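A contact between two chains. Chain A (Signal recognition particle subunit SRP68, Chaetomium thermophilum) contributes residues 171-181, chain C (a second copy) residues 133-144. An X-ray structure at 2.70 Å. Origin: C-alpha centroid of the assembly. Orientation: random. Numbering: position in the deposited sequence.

Chain A 171-181: RIIYTALATSS
Chain C 133-144: GASPTDILDARA

Two helices from separate copies of SRP68 illustrate how a small residue sits where two backbones come close. The chain A stretch lies in a helix that begins earlier in the chain; in chain C a loop yields to a helix at Pro C136. The N-to-C directions make an angle of 126°, closer to antiparallel than parallel, with axes 8.8 Å apart at closest approach and register marked by Ala A176 and Pro C136 (CA to CA 5.4 Å). Ala A176 points toward chain C, its CB 3.7 Å from Leu C140 CD2 and 3.9 Å from Ile C139 CG2. Ile A172, Leu A177, Ile C139 and Leu C140 all adopt m,t, a rotamer favoured in helices. It brings the end of Leu A177 back to the contact although its CA-to-CB bond points away, so that CD2 reaches Pro C136 CB at 3.7 Å; Ile A172 CG2 meets Leu C140 CD2 at 4.0 Å. Arg C143 is extended (t,t,t, chi4 -178°), carrying NH1 to 4.2 Å from Ile A172 CG2. No hydrogen bond crosses; hydroxyls bond within their own stretch. Thr A175 and Thr A179, both m, donate hydrogen bonds from OG1 to Arg A171 O (2.8 Å) and Thr A175 O (2.7 Å). Ser A180, p, donates from OG to Leu A177 O (2.7 Å), while its CB packs 3.8 Å from Pro C136 CD. Ser C135, also p, caps its helix: OG accepts from Asp C138 N at 3.2 Å.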

# COMPACT_ATOMS: atom_id res chain seq x y z
N ARG A 171 9.56 -9.80 -10.54
CA ARG A 171 9.90 -8.49 -10.04
C ARG A 171 10.84 -8.57 -8.84
O ARG A 171 11.81 -7.80 -8.72
CB ARG A 171 8.65 -7.73 -9.63
CG ARG A 171 9.00 -6.42 -8.95
CD ARG A 171 7.79 -5.59 -8.86
NE ARG A 171 8.13 -4.19 -8.83
CZ ARG A 171 8.23 -3.48 -7.72
NH1 ARG A 171 8.05 -4.06 -6.54
NH2 ARG A 171 8.52 -2.19 -7.79
N ILE A 172 10.56 -9.52 -7.94
CA ILE A 172 11.37 -9.64 -6.74
C ILE A 172 12.79 -10.01 -7.13
O ILE A 172 13.74 -9.35 -6.73
CB ILE A 172 10.75 -10.67 -5.79
CG1 ILE A 172 9.47 -10.08 -5.17
CG2 ILE A 172 11.73 -11.02 -4.72
CD1 ILE A 172 8.62 -11.09 -4.46
N ILE A 173 12.92 -11.03 -7.98
CA ILE A 173 14.22 -11.48 -8.46
C ILE A 173 14.92 -10.40 -9.26
O ILE A 173 16.10 -10.12 -9.03
CB ILE A 173 14.06 -12.74 -9.31
CG1 ILE A 173 13.47 -13.87 -8.44
CG2 ILE A 173 15.40 -13.16 -9.94
CD1 ILE A 173 13.43 -15.20 -9.13
N TYR A 174 14.19 -9.75 -10.18
CA TYR A 174 14.81 -8.70 -11.00
C TYR A 174 15.26 -7.50 -10.19
O TYR A 174 16.31 -6.92 -10.45
CB TYR A 174 13.88 -8.26 -12.09
CG TYR A 174 13.89 -9.12 -13.32
CD1 TYR A 174 15.08 -9.62 -13.86
CD2 TYR A 174 12.70 -9.46 -13.92
CE1 TYR A 174 15.05 -10.40 -14.98
CE2 TYR A 174 12.66 -10.23 -15.02
CZ TYR A 174 13.83 -10.70 -15.56
OH TYR A 174 13.70 -11.49 -16.68
N THR A 175 14.48 -7.15 -9.18
CA THR A 175 14.85 -6.03 -8.35
C THR A 175 16.18 -6.32 -7.69
O THR A 175 17.01 -5.42 -7.52
CB THR A 175 13.79 -5.73 -7.30
OG1 THR A 175 12.63 -5.21 -7.95
CG2 THR A 175 14.30 -4.73 -6.33
N ALA A 176 16.40 -7.58 -7.35
CA ALA A 176 17.67 -7.96 -6.77
C ALA A 176 18.79 -7.90 -7.81
O ALA A 176 19.83 -7.29 -7.55
CB ALA A 176 17.57 -9.35 -6.16
N LEU A 177 18.53 -8.47 -9.00
CA LEU A 177 19.52 -8.53 -10.09
C LEU A 177 19.86 -7.14 -10.62
O LEU A 177 20.98 -6.90 -11.09
CB LEU A 177 19.02 -9.38 -11.26
CG LEU A 177 18.92 -10.89 -11.05
CD1 LEU A 177 18.23 -11.56 -12.21
CD2 LEU A 177 20.28 -11.49 -10.84
N ALA A 178 18.90 -6.24 -10.55
CA ALA A 178 19.12 -4.89 -11.02
C ALA A 178 20.11 -4.26 -10.12
O ALA A 178 21.14 -3.77 -10.53
CB ALA A 178 17.82 -4.10 -11.00
N THR A 179 19.78 -4.35 -8.84
CA THR A 179 20.48 -3.66 -7.78
C THR A 179 21.95 -4.10 -7.68
O THR A 179 22.83 -3.31 -7.33
CB THR A 179 19.70 -3.86 -6.48
OG1 THR A 179 18.40 -3.27 -6.61
CG2 THR A 179 20.42 -3.24 -5.34
N SER A 180 22.21 -5.37 -7.99
CA SER A 180 23.58 -5.89 -8.05
C SER A 180 24.38 -5.26 -9.22
O SER A 180 25.60 -5.08 -9.14
CB SER A 180 23.56 -7.42 -8.17
OG SER A 180 22.85 -7.84 -9.32
N SER A 181 23.68 -4.98 -10.31
CA SER A 181 24.28 -4.40 -11.52
C SER A 181 23.82 -2.97 -11.78
O SER A 181 24.13 -2.40 -12.84
CB SER A 181 23.97 -5.29 -12.74
OG SER A 181 24.59 -4.79 -13.92
N GLY C 133 29.18 -5.15 -3.08
CA GLY C 133 29.80 -6.31 -3.66
C GLY C 133 28.89 -7.48 -3.42
O GLY C 133 29.23 -8.62 -3.74
N ALA C 134 27.72 -7.22 -2.86
CA ALA C 134 26.82 -8.32 -2.53
C ALA C 134 26.21 -8.91 -3.78
O ALA C 134 25.68 -8.20 -4.62
CB ALA C 134 25.74 -7.83 -1.58
N SER C 135 26.25 -10.23 -3.86
CA SER C 135 25.62 -10.95 -4.96
C SER C 135 24.14 -10.81 -4.85
O SER C 135 23.63 -10.46 -3.78
CB SER C 135 25.98 -12.43 -4.91
OG SER C 135 25.30 -13.06 -3.85
N PRO C 136 23.42 -11.06 -5.94
CA PRO C 136 21.96 -11.07 -5.91
C PRO C 136 21.37 -12.12 -4.94
O PRO C 136 20.27 -11.90 -4.42
CB PRO C 136 21.56 -11.35 -7.39
CG PRO C 136 22.78 -11.80 -8.04
CD PRO C 136 23.92 -11.14 -7.32
N THR C 137 22.03 -13.26 -4.75
CA THR C 137 21.53 -14.26 -3.81
C THR C 137 21.55 -13.74 -2.38
O THR C 137 20.59 -13.91 -1.62
CB THR C 137 22.35 -15.54 -3.87
OG1 THR C 137 22.30 -16.07 -5.20
CG2 THR C 137 21.78 -16.57 -2.90
N ASP C 138 22.64 -13.08 -2.03
CA ASP C 138 22.81 -12.46 -0.73
C ASP C 138 21.81 -11.32 -0.54
O ASP C 138 21.29 -11.12 0.55
CB ASP C 138 24.25 -11.99 -0.58
CG ASP C 138 25.19 -13.14 -0.22
OD1 ASP C 138 24.71 -14.10 0.44
OD2 ASP C 138 26.37 -13.12 -0.64
N ILE C 139 21.56 -10.57 -1.60
CA ILE C 139 20.58 -9.50 -1.59
C ILE C 139 19.18 -10.06 -1.32
O ILE C 139 18.45 -9.55 -0.47
CB ILE C 139 20.62 -8.72 -2.92
CG1 ILE C 139 21.91 -7.89 -2.96
CG2 ILE C 139 19.43 -7.80 -3.10
CD1 ILE C 139 21.96 -6.95 -4.12
N LEU C 140 18.84 -11.16 -2.00
CA LEU C 140 17.56 -11.81 -1.77
C LEU C 140 17.48 -12.37 -0.35
O LEU C 140 16.49 -12.15 0.34
CB LEU C 140 17.31 -12.95 -2.78
CG LEU C 140 16.97 -12.55 -4.22
CD1 LEU C 140 16.95 -13.75 -5.09
CD2 LEU C 140 15.60 -11.86 -4.25
N ASP C 141 18.55 -13.05 0.07
CA ASP C 141 18.64 -13.70 1.38
C ASP C 141 18.41 -12.71 2.52
O ASP C 141 17.54 -12.90 3.35
CB ASP C 141 20.02 -14.32 1.55
CG ASP C 141 20.09 -15.30 2.70
OD1 ASP C 141 19.02 -15.68 3.24
OD2 ASP C 141 21.21 -15.66 3.08
N ALA C 142 19.16 -11.62 2.49
CA ALA C 142 19.01 -10.54 3.45
C ALA C 142 17.56 -10.02 3.47
O ALA C 142 17.00 -9.74 4.53
CB ALA C 142 19.98 -9.40 3.13
N ARG C 143 16.99 -9.87 2.29
CA ARG C 143 15.63 -9.41 2.20
C ARG C 143 14.62 -10.39 2.79
O ARG C 143 13.70 -9.99 3.51
CB ARG C 143 15.28 -9.12 0.73
CG ARG C 143 13.84 -8.71 0.53
CD ARG C 143 13.60 -8.19 -0.82
NE ARG C 143 12.21 -7.79 -0.96
CZ ARG C 143 11.68 -7.31 -2.09
NH1 ARG C 143 12.43 -7.15 -3.16
NH2 ARG C 143 10.41 -6.98 -2.13
N ALA C 144 14.80 -11.67 2.52
CA ALA C 144 13.92 -12.66 3.11
C ALA C 144 14.04 -12.64 4.65
O ALA C 144 13.02 -12.59 5.34
CB ALA C 144 14.20 -14.05 2.56